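Blue-light-activated histidine kinase 2 (Erythrobacter litoralis HTCC2594, PDB 4R38) senses blue light through a flavin-binding LOV domain, the part crystallised here, and acts as a histidine kinase involved in light-enhanced bacterial virulence. Local coordinates at residues P23-I28 with Y40-F45; Q33-L38 with G58-F63; G66-P71 with Y92-D97. One frame throughout, in Å; residues are numbered along the deposited sequence.

Interaction 1 (P23-I28 with Y40-F45); sequences PFSLTI and YVNRAF. With RBF (riboflavin), chain E.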
# COMPACT_ATOMS: atom_id res chain seq x y z
N PRO A 23 -8.33 -5.13 -13.11
CA PRO A 23 -7.42 -4.38 -13.99
C PRO A 23 -6.71 -3.22 -13.30
O PRO A 23 -6.48 -2.16 -13.91
CB PRO A 23 -8.37 -3.83 -15.07
CG PRO A 23 -9.64 -3.66 -14.35
CD PRO A 23 -9.74 -4.84 -13.43
N PHE A 24 -6.36 -3.42 -12.04
CA PHE A 24 -5.65 -2.42 -11.29
C PHE A 24 -5.09 -3.09 -10.04
O PHE A 24 -5.67 -4.04 -9.51
CB PHE A 24 -6.55 -1.24 -10.93
CG PHE A 24 -7.89 -1.63 -10.38
CD1 PHE A 24 -8.05 -1.92 -9.04
CD2 PHE A 24 -9.01 -1.67 -11.21
CE1 PHE A 24 -9.31 -2.28 -8.53
CE2 PHE A 24 -10.27 -2.02 -10.72
CZ PHE A 24 -10.42 -2.32 -9.37
N SER A 25 -3.94 -2.59 -9.62
CA SER A 25 -3.24 -3.10 -8.44
C SER A 25 -4.10 -2.85 -7.21
O SER A 25 -4.58 -1.73 -6.99
CB SER A 25 -1.88 -2.41 -8.31
OG SER A 25 -1.18 -2.81 -7.12
N LEU A 26 -4.32 -3.90 -6.43
CA LEU A 26 -5.11 -3.80 -5.21
C LEU A 26 -4.43 -4.59 -4.11
O LEU A 26 -3.85 -5.65 -4.37
CB LEU A 26 -6.51 -4.32 -5.47
CG LEU A 26 -7.52 -4.16 -4.32
CD1 LEU A 26 -8.90 -3.78 -4.85
CD2 LEU A 26 -7.58 -5.43 -3.49
N THR A 27 -4.50 -4.05 -2.89
CA THR A 27 -3.89 -4.65 -1.72
C THR A 27 -4.85 -4.51 -0.55
O THR A 27 -5.65 -3.58 -0.49
CB THR A 27 -2.60 -3.92 -1.33
OG1 THR A 27 -2.91 -2.55 -1.03
CG2 THR A 27 -1.56 -3.98 -2.46
N ILE A 28 -4.80 -5.46 0.39
CA ILE A 28 -5.60 -5.37 1.59
C ILE A 28 -4.64 -5.67 2.73
O ILE A 28 -3.85 -6.60 2.60
CB ILE A 28 -6.75 -6.39 1.62
CG1 ILE A 28 -7.74 -6.14 0.46
CG2 ILE A 28 -7.50 -6.36 2.95
CD1 ILE A 28 -8.72 -7.26 0.27
N TYR A 40 -3.39 -9.69 1.34
CA TYR A 40 -3.78 -9.96 -0.05
C TYR A 40 -3.21 -8.90 -0.98
O TYR A 40 -3.21 -7.71 -0.67
CB TYR A 40 -5.31 -9.94 -0.19
CG TYR A 40 -5.78 -10.13 -1.62
CD1 TYR A 40 -5.98 -11.40 -2.14
CD2 TYR A 40 -5.95 -9.03 -2.46
CE1 TYR A 40 -6.39 -11.58 -3.45
CE2 TYR A 40 -6.36 -9.20 -3.77
CZ TYR A 40 -6.56 -10.46 -4.26
OH TYR A 40 -6.95 -10.61 -5.57
N VAL A 41 -2.72 -9.36 -2.13
CA VAL A 41 -2.38 -8.47 -3.24
C VAL A 41 -2.87 -9.23 -4.46
O VAL A 41 -3.01 -10.46 -4.41
CB VAL A 41 -0.86 -8.14 -3.34
CG1 VAL A 41 -0.36 -7.58 -2.02
CG2 VAL A 41 -0.03 -9.37 -3.75
N ASN A 42 -3.16 -8.52 -5.55
CA ASN A 42 -3.51 -9.19 -6.78
C ASN A 42 -2.37 -9.22 -7.81
O ASN A 42 -1.27 -8.71 -7.60
CB ASN A 42 -4.77 -8.57 -7.39
CG ASN A 42 -4.58 -7.13 -7.83
OD1 ASN A 42 -3.51 -6.55 -7.70
ND2 ASN A 42 -5.67 -6.54 -8.36
N ARG A 43 -2.68 -9.83 -8.95
CA ARG A 43 -1.70 -9.99 -10.01
C ARG A 43 -1.21 -8.64 -10.52
O ARG A 43 -0.06 -8.50 -10.90
CB ARG A 43 -2.31 -10.80 -11.15
CG ARG A 43 -1.33 -11.15 -12.24
CD ARG A 43 -1.98 -11.98 -13.34
NE ARG A 43 -1.05 -12.18 -14.46
CZ ARG A 43 -1.38 -12.74 -15.62
NH1 ARG A 43 -2.62 -13.16 -15.84
NH2 ARG A 43 -0.45 -12.88 -16.56
N ALA A 44 -2.09 -7.64 -10.59
CA ALA A 44 -1.67 -6.30 -11.04
C ALA A 44 -0.61 -5.69 -10.11
O ALA A 44 0.28 -4.97 -10.56
CB ALA A 44 -2.88 -5.36 -11.18
N PHE A 45 -0.71 -5.97 -8.81
CA PHE A 45 0.29 -5.51 -7.86
C PHE A 45 1.62 -6.18 -8.15
O PHE A 45 2.63 -5.52 -8.16
CB PHE A 45 -0.12 -5.82 -6.44
CG PHE A 45 0.89 -5.42 -5.40
CD1 PHE A 45 0.83 -4.16 -4.82
CD2 PHE A 45 1.89 -6.29 -5.02
CE1 PHE A 45 1.75 -3.79 -3.85
CE2 PHE A 45 2.81 -5.94 -4.06
CZ PHE A 45 2.74 -4.68 -3.47
N1 RBF E . 3.06 2.48 0.93
C2 RBF E . 3.81 2.53 -0.21
O2 RBF E . 4.89 3.08 -0.20
N3 RBF E . 3.32 1.98 -1.36
C4 RBF E . 2.16 1.29 -1.39
O4 RBF E . 1.73 0.78 -2.45
C4A RBF E . 1.39 1.16 -0.20
N5 RBF E . 0.23 0.44 -0.14
C5A RBF E . -0.45 0.34 1.01
C6 RBF E . -1.67 -0.38 1.10
C7 RBF E . -2.37 -0.51 2.30
C7M RBF E . -3.69 -1.32 2.27
C8 RBF E . -1.87 0.12 3.45
C8M RBF E . -2.56 0.07 4.81
C9 RBF E . -0.71 0.83 3.38
C9A RBF E . 0.04 0.97 2.17
N10 RBF E . 1.23 1.67 2.16
C10 RBF E . 1.93 1.78 0.97
C1' RBF E . 1.74 2.41 3.32
C2' RBF E . 2.73 1.69 4.23
O2' RBF E . 2.33 0.38 4.34
C3' RBF E . 2.74 2.37 5.59
O3' RBF E . 1.48 2.23 6.20
C4' RBF E . 3.05 3.86 5.48
O4' RBF E . 4.31 4.08 4.90
C5' RBF E . 3.01 4.53 6.85
O5' RBF E . 3.95 3.91 7.72
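Asn42 and the backbone of Phe24 to Leu26 form the tightest part of this contact. The Asn42 side chain, with CG set between its own backbone N and carbonyl carbon (chi1 65°), presents its amide to the neighbouring strand: ND2 donates to Phe24 O at 2.8 Å, almost straight and within the amide plane, while OD1 accepts from Leu26 N at 3.0 Å. Leu26 N sits above the carbonyl plane of that amide. Phe45 N reaches the same oxygen from the opposite face, a bond that makes Asn42 the N-cap of helix 43-49. With three bonds on its two polar atoms, the amide is fixed in rotation as well as position. Next to it the Ala44 methyl presses on the Phe24-Ser25 peptide, CB lying 3.4 Å from Ser25 N.

The two strands, 25-30 and 38-41, make the antiparallel beta hairpin that opens the PAS fold of this LOV domain. Thr27 and Val41 are a non-hydrogen-bonded pair, Ile28 and Tyr40 a hydrogen-bonded one in which Ile28 N gives a good bond to Tyr40 O and the return bond is weak.

On the buried face, Thr27 CG2 approaches Phe45 CD1 at 3.4 Å, and Val41 CG1 covers one face of the same ring, offset toward the rim. Ser25 OG lies at the edge of this ring but is hydrogen-bonded to Gln124, which also bonds Thr27 OG1; the latter oxygen is 3.3 Å from C6 of riboflavin.

Contacts on the other face are looser. Leu26 crosses Tyr40 at about a right angle, with Leu26 CD2 no nearer than 4.0 Å to Tyr40 CE2. Ile28 CB and Tyr40 CB meet at 4.2 Å. Leu26, Ile28 and Tyr40 are each only partly buried, Leu26 also touching Val121 of strand 119-128.

Interaction 2 (Q33-L38 with G58-F63); sequences QDDEPL and GRNCRF. With RBF (riboflavin), chain E.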
# COMPACT_ATOMS: atom_id res chain seq x y z
N GLN A 33 -3.16 -6.19 13.09
CA GLN A 33 -1.98 -7.02 13.36
C GLN A 33 -0.71 -6.19 13.44
O GLN A 33 -0.58 -5.15 12.80
CB GLN A 33 -1.77 -8.09 12.29
CG GLN A 33 -2.80 -9.22 12.34
CD GLN A 33 -2.48 -10.32 11.36
OE1 GLN A 33 -1.39 -10.88 11.37
NE2 GLN A 33 -3.43 -10.64 10.50
N ASP A 34 0.27 -6.68 14.20
CA ASP A 34 1.51 -5.97 14.34
C ASP A 34 2.15 -5.62 12.99
O ASP A 34 2.41 -6.48 12.16
CB ASP A 34 2.47 -6.81 15.17
CG ASP A 34 3.74 -6.07 15.46
OD1 ASP A 34 3.76 -5.30 16.45
OD2 ASP A 34 4.71 -6.24 14.70
N ASP A 35 2.39 -4.32 12.81
CA ASP A 35 3.05 -3.75 11.63
C ASP A 35 2.18 -3.78 10.37
O ASP A 35 2.70 -3.63 9.27
CB ASP A 35 4.41 -4.40 11.34
CG ASP A 35 5.39 -3.42 10.63
OD1 ASP A 35 5.24 -2.19 10.82
OD2 ASP A 35 6.28 -3.87 9.87
N GLU A 36 0.88 -3.96 10.55
CA GLU A 36 -0.10 -3.79 9.46
C GLU A 36 0.29 -4.56 8.19
O GLU A 36 0.47 -3.95 7.12
CB GLU A 36 -0.21 -2.31 9.10
CG GLU A 36 -0.63 -1.43 10.23
CD GLU A 36 0.53 -1.00 11.08
OE1 GLU A 36 1.59 -0.60 10.51
OE2 GLU A 36 0.40 -1.06 12.32
N PRO A 37 0.44 -5.88 8.30
CA PRO A 37 0.88 -6.74 7.20
C PRO A 37 -0.13 -6.81 6.09
O PRO A 37 -1.33 -6.82 6.35
CB PRO A 37 0.96 -8.12 7.84
CG PRO A 37 -0.08 -8.05 8.91
CD PRO A 37 0.15 -6.68 9.50
N LEU A 38 0.36 -6.89 4.87
CA LEU A 38 -0.49 -7.25 3.74
C LEU A 38 -1.03 -8.67 3.92
O LEU A 38 -0.29 -9.57 4.29
CB LEU A 38 0.32 -7.22 2.45
CG LEU A 38 0.69 -5.84 1.96
CD1 LEU A 38 1.70 -5.95 0.81
CD2 LEU A 38 -0.51 -5.04 1.54
N GLY A 58 2.23 -10.88 4.49
CA GLY A 58 2.77 -10.95 5.83
C GLY A 58 3.71 -9.79 6.18
O GLY A 58 4.18 -9.71 7.32
N ARG A 59 3.99 -8.92 5.20
CA ARG A 59 4.89 -7.77 5.37
C ARG A 59 4.15 -6.45 5.18
O ARG A 59 3.23 -6.38 4.37
CB ARG A 59 6.04 -7.85 4.34
CG ARG A 59 7.04 -9.01 4.56
CD ARG A 59 7.92 -9.27 3.32
NE ARG A 59 8.92 -8.22 3.10
CZ ARG A 59 9.56 -8.00 1.95
NH1 ARG A 59 9.31 -8.73 0.87
NH2 ARG A 59 10.44 -7.02 1.88
N ASN A 60 4.55 -5.42 5.92
CA ASN A 60 4.05 -4.06 5.69
C ASN A 60 4.48 -3.54 4.32
O ASN A 60 5.62 -3.71 3.93
CB ASN A 60 4.58 -3.12 6.76
CG ASN A 60 3.96 -1.75 6.70
OD1 ASN A 60 4.31 -0.93 5.83
ND2 ASN A 60 3.07 -1.47 7.62
N CYS A 61 3.56 -2.91 3.59
CA CYS A 61 3.84 -2.46 2.23
C CYS A 61 5.00 -1.48 2.08
O CYS A 61 5.39 -1.16 0.95
CB CYS A 61 2.58 -1.84 1.61
SG CYS A 61 2.47 -2.07 -0.19
N ARG A 62 5.58 -0.99 3.19
CA ARG A 62 6.63 0.01 3.07
C ARG A 62 7.94 -0.54 2.51
O ARG A 62 8.87 0.22 2.29
CB ARG A 62 6.94 0.72 4.41
CG ARG A 62 7.57 -0.14 5.47
CD ARG A 62 7.93 0.69 6.71
NE ARG A 62 6.76 1.31 7.35
CZ ARG A 62 6.03 0.74 8.31
NH1 ARG A 62 6.30 -0.50 8.73
NH2 ARG A 62 4.98 1.38 8.81
N PHE A 63 8.03 -1.85 2.26
CA PHE A 63 9.22 -2.39 1.59
C PHE A 63 9.36 -1.76 0.18
O PHE A 63 10.40 -1.86 -0.45
CB PHE A 63 9.14 -3.92 1.48
CG PHE A 63 7.94 -4.41 0.71
CD1 PHE A 63 7.97 -4.47 -0.67
CD2 PHE A 63 6.79 -4.78 1.37
CE1 PHE A 63 6.89 -4.90 -1.38
CE2 PHE A 63 5.69 -5.23 0.66
CZ PHE A 63 5.74 -5.28 -0.72
N1 RBF E . 3.06 2.48 0.93
C2 RBF E . 3.81 2.53 -0.21
O2 RBF E . 4.89 3.08 -0.20
N3 RBF E . 3.32 1.98 -1.36
C4 RBF E . 2.16 1.29 -1.39
O4 RBF E . 1.73 0.78 -2.45
C4A RBF E . 1.39 1.16 -0.20
N5 RBF E . 0.23 0.44 -0.14
C5A RBF E . -0.45 0.34 1.01
C6 RBF E . -1.67 -0.38 1.10
C7 RBF E . -2.37 -0.51 2.30
C7M RBF E . -3.69 -1.32 2.27
C8 RBF E . -1.87 0.12 3.45
C8M RBF E . -2.56 0.07 4.81
C9 RBF E . -0.71 0.83 3.38
C9A RBF E . 0.04 0.97 2.17
N10 RBF E . 1.23 1.67 2.16
C10 RBF E . 1.93 1.78 0.97
C1' RBF E . 1.74 2.41 3.32
C2' RBF E . 2.73 1.69 4.23
O2' RBF E . 2.33 0.38 4.34
C3' RBF E . 2.74 2.37 5.59
O3' RBF E . 1.48 2.23 6.20
C4' RBF E . 3.05 3.86 5.48
O4' RBF E . 4.31 4.08 4.90
C5' RBF E . 3.01 4.53 6.85
O5' RBF E . 3.95 3.91 7.72
O HOH W 1 3.93 -0.05 11.11
O HOH W 2 6.30 -6.13 8.12
O HOH W 3 8.19 -2.63 7.91
O HOH W 4 0.95 -2.34 4.86
O HOH W 5 1.73 1.25 8.63
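Asn60 and Arg62 meet Asp35 directly. Asn60 ND2 donates to Asp35 O at 2.7 Å from above that carbonyl's plane, and Arg62 NH1 forms a salt bridge with Asp35 OD1 at 2.9 Å, on the syn side of the carboxylate. Leu38 adds two backbone bonds, its N to Arg59 O and its O from Gly58 N, while its CD1 comes within 4.1 Å of both Cys61 SG and the edge of the Phe63 ring.

Both polar side chains also hold the ribityl chain of riboflavin: Asn60 OD1 accepts from O2', and Arg62 NH2 donates to O5' at 2.9 Å, nearly straight (169°). The bend of Arg62 at chi3 (61°) lays its guanidinium with one face over Asn60 OD1. That oxygen also accepts from Arg62 N, in an Asx turn that fixes the amide.

Further out, a water joins Asp35 OD1, Glu36 OE1 and Arg62 NH2, and another links Glu36 O, Cys61 N and O2'. A type II turn from Gln33 to Glu36 positions the acidic pair. Cys61 SG stands 3.4 Å from flavin N5, unattached here: the photoactive cysteine site characteristic of LOV domains, whose adduct forms at C4A.

Interaction 3 (G66-P71 with Y92-D97); sequences GEKTDP and YNYRAD. With RBF (riboflavin), chain E.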
# COMPACT_ATOMS: atom_id res chain seq x y z
N GLY A 66 11.86 3.93 -0.18
CA GLY A 66 13.30 4.03 -0.12
C GLY A 66 13.80 5.43 0.14
O GLY A 66 13.09 6.28 0.67
N GLU A 67 15.04 5.67 -0.29
CA GLU A 67 15.79 6.83 0.10
C GLU A 67 15.09 8.13 -0.31
O GLU A 67 15.15 9.13 0.41
CB GLU A 67 17.22 6.73 -0.49
CG GLU A 67 18.05 5.53 0.05
CD GLU A 67 17.35 4.15 -0.06
OE1 GLU A 67 16.58 3.91 -1.03
OE2 GLU A 67 17.55 3.31 0.86
N LYS A 68 14.42 8.13 -1.46
CA LYS A 68 13.78 9.34 -1.98
C LYS A 68 12.33 9.55 -1.49
O LYS A 68 11.73 10.59 -1.75
CB LYS A 68 13.80 9.32 -3.51
CG LYS A 68 15.20 9.32 -4.12
CD LYS A 68 15.10 9.32 -5.64
CE LYS A 68 16.47 9.36 -6.33
NZ LYS A 68 16.32 9.35 -7.81
N THR A 69 11.78 8.59 -0.76
CA THR A 69 10.41 8.67 -0.27
C THR A 69 10.25 9.82 0.72
O THR A 69 11.01 9.94 1.68
CB THR A 69 10.05 7.36 0.40
OG1 THR A 69 10.12 6.30 -0.57
CG2 THR A 69 8.67 7.41 1.01
N ASP A 70 9.27 10.67 0.46
CA ASP A 70 9.04 11.86 1.27
C ASP A 70 8.51 11.51 2.65
O ASP A 70 7.51 10.82 2.76
CB ASP A 70 7.99 12.72 0.57
CG ASP A 70 7.79 14.05 1.26
OD1 ASP A 70 8.67 14.91 1.14
OD2 ASP A 70 6.76 14.25 1.92
N PRO A 71 9.15 12.01 3.73
CA PRO A 71 8.63 11.65 5.06
C PRO A 71 7.29 12.28 5.41
O PRO A 71 6.51 11.68 6.17
CB PRO A 71 9.72 12.14 6.02
CG PRO A 71 10.49 13.16 5.25
CD PRO A 71 10.42 12.74 3.80
N TYR A 92 7.01 8.08 -3.74
CA TYR A 92 8.07 7.44 -4.51
C TYR A 92 8.37 6.04 -3.99
O TYR A 92 8.66 5.85 -2.81
CB TYR A 92 9.34 8.29 -4.50
CG TYR A 92 10.29 7.98 -5.65
CD1 TYR A 92 10.08 8.54 -6.90
CD2 TYR A 92 11.38 7.14 -5.48
CE1 TYR A 92 10.94 8.28 -7.96
CE2 TYR A 92 12.24 6.86 -6.54
CZ TYR A 92 12.02 7.44 -7.77
OH TYR A 92 12.87 7.17 -8.83
N ASN A 93 8.30 5.08 -4.89
CA ASN A 93 8.46 3.68 -4.54
C ASN A 93 9.50 3.09 -5.47
O ASN A 93 9.93 3.75 -6.43
CB ASN A 93 7.16 2.90 -4.72
CG ASN A 93 6.18 2.97 -3.51
OD1 ASN A 93 5.11 2.37 -3.56
ND2 ASN A 93 6.55 3.69 -2.44
N TYR A 94 9.89 1.85 -5.19
CA TYR A 94 10.93 1.17 -5.93
C TYR A 94 10.45 -0.23 -6.25
O TYR A 94 9.93 -0.93 -5.38
CB TYR A 94 12.20 1.09 -5.07
CG TYR A 94 12.80 2.44 -4.73
CD1 TYR A 94 13.83 2.97 -5.49
CD2 TYR A 94 12.31 3.20 -3.67
CE1 TYR A 94 14.41 4.22 -5.18
CE2 TYR A 94 12.86 4.44 -3.35
CZ TYR A 94 13.91 4.94 -4.12
OH TYR A 94 14.44 6.17 -3.81
N ARG A 95 10.59 -0.64 -7.51
CA ARG A 95 10.28 -2.00 -7.87
C ARG A 95 11.34 -2.95 -7.33
O ARG A 95 12.36 -2.52 -6.76
CB ARG A 95 10.13 -2.15 -9.40
CG ARG A 95 9.21 -1.10 -10.03
CD ARG A 95 8.97 -1.34 -11.54
NE ARG A 95 8.69 -0.08 -12.24
CZ ARG A 95 7.49 0.48 -12.33
NH1 ARG A 95 6.43 -0.08 -11.79
NH2 ARG A 95 7.35 1.64 -12.96
N ALA A 96 11.10 -4.24 -7.48
CA ALA A 96 12.02 -5.26 -7.00
C ALA A 96 13.38 -5.17 -7.69
O ALA A 96 14.39 -5.51 -7.10
CB ALA A 96 11.43 -6.64 -7.21
N ASP A 97 13.40 -4.70 -8.94
CA ASP A 97 14.66 -4.54 -9.66
C ASP A 97 15.29 -3.19 -9.33
O ASP A 97 16.30 -2.82 -9.91
CB ASP A 97 14.46 -4.68 -11.18
CG ASP A 97 13.61 -3.56 -11.79
OD1 ASP A 97 13.33 -2.54 -11.12
OD2 ASP A 97 13.22 -3.70 -12.97
N1 RBF E . 3.06 2.48 0.93
C2 RBF E . 3.81 2.53 -0.21
O2 RBF E . 4.89 3.08 -0.20
N3 RBF E . 3.32 1.98 -1.36
C4 RBF E . 2.16 1.29 -1.39
O4 RBF E . 1.73 0.78 -2.45
C4A RBF E . 1.39 1.16 -0.20
N5 RBF E . 0.23 0.44 -0.14
C5A RBF E . -0.45 0.34 1.01
C6 RBF E . -1.67 -0.38 1.10
C7 RBF E . -2.37 -0.51 2.30
C7M RBF E . -3.69 -1.32 2.27
C8 RBF E . -1.87 0.12 3.45
C8M RBF E . -2.56 0.07 4.81
C9 RBF E . -0.71 0.83 3.38
C9A RBF E . 0.04 0.97 2.17
N10 RBF E . 1.23 1.67 2.16
C10 RBF E . 1.93 1.78 0.97
C1' RBF E . 1.74 2.41 3.32
C2' RBF E . 2.73 1.69 4.23
O2' RBF E . 2.33 0.38 4.34
C3' RBF E . 2.74 2.37 5.59
O3' RBF E . 1.48 2.23 6.20
C4' RBF E . 3.05 3.86 5.48
O4' RBF E . 4.31 4.08 4.90
C5' RBF E . 3.01 4.53 6.85
O5' RBF E . 3.95 3.91 7.72
O HOH W 6 7.66 10.45 -1.98
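Thr69 and Lys68 carry the hydrogen bonds to strand 87-94. Thr69 OG1 donates to Tyr92 O at 2.7 Å, and the same hydroxyl oxygen accepts from Gly66 N at 3.0 Å in a nearly straight bond (177°). Together with Thr69 N to Gly66 O, this closes the type I turn from Gly66 to Thr69 and ties it to the strand through one side chain. Lys68 N donates to Tyr94 OH at 3.1 Å, meeting the ring near its plane at the hydroxyl end. A water accepts from both Asp70 N and Tyr92 N, adding an indirect link.

Packing is dominated by the two tyrosines. Tyr94 CE2 approaches Gly66 CA at 3.3 Å, so the ring lies directly against the backbone of the turn. The extended Lys68 chain runs alongside Tyr92, pointing the same way, with CB 3.8 Å from CD2, and crosses Tyr94 at about a right angle, its CB 3.2 Å from the hydroxyl.

Of the residues in 66-71 and 92-97, Asn93 bonds the flavin, its side chain starting out from the other side of the strand. Its OD1 accepts from riboflavin N3 and its ND2 donates to O2, each at 2.9 Å, a two-point recognition of the pyrimidine end. ND2 also donates to Tyr92 O, from above its carbonyl plane, giving this oxygen two donors, ND2 and Thr69 OG1; Asn103 donates to OD1.

The contact lies at the surface, where the loop between helices 53-56 and 71-82, with Asp70 as N-cap of the latter, is fastened to the edge strand 87-94; Trp102 of adjacent strand 100-109 packs edge-to-face with Tyr92.

How the interactions relate
From the N terminus, strand 25-30 turns back through the loop at 33-38 into strand 38-41, and interaction 1 closes this hairpin and joins it to helix 43-49. Interaction 2 opens within that hairpin loop and closes at 58-63, so the two cross along the chain; they touch where Thr27 packs on Leu38 and Phe45 on Cys61 and Phe63. Interaction 3 follows in series: 66-71 comes shortly after 58-63, and its loop, containing helix 71-82, closes on strand 87-94. Interactions 1 and 3 thus reach the two outermost strands of the sheet without touching, and all three meet riboflavin, at its dimethylbenzene, ribityl and pyrimidine parts respectively.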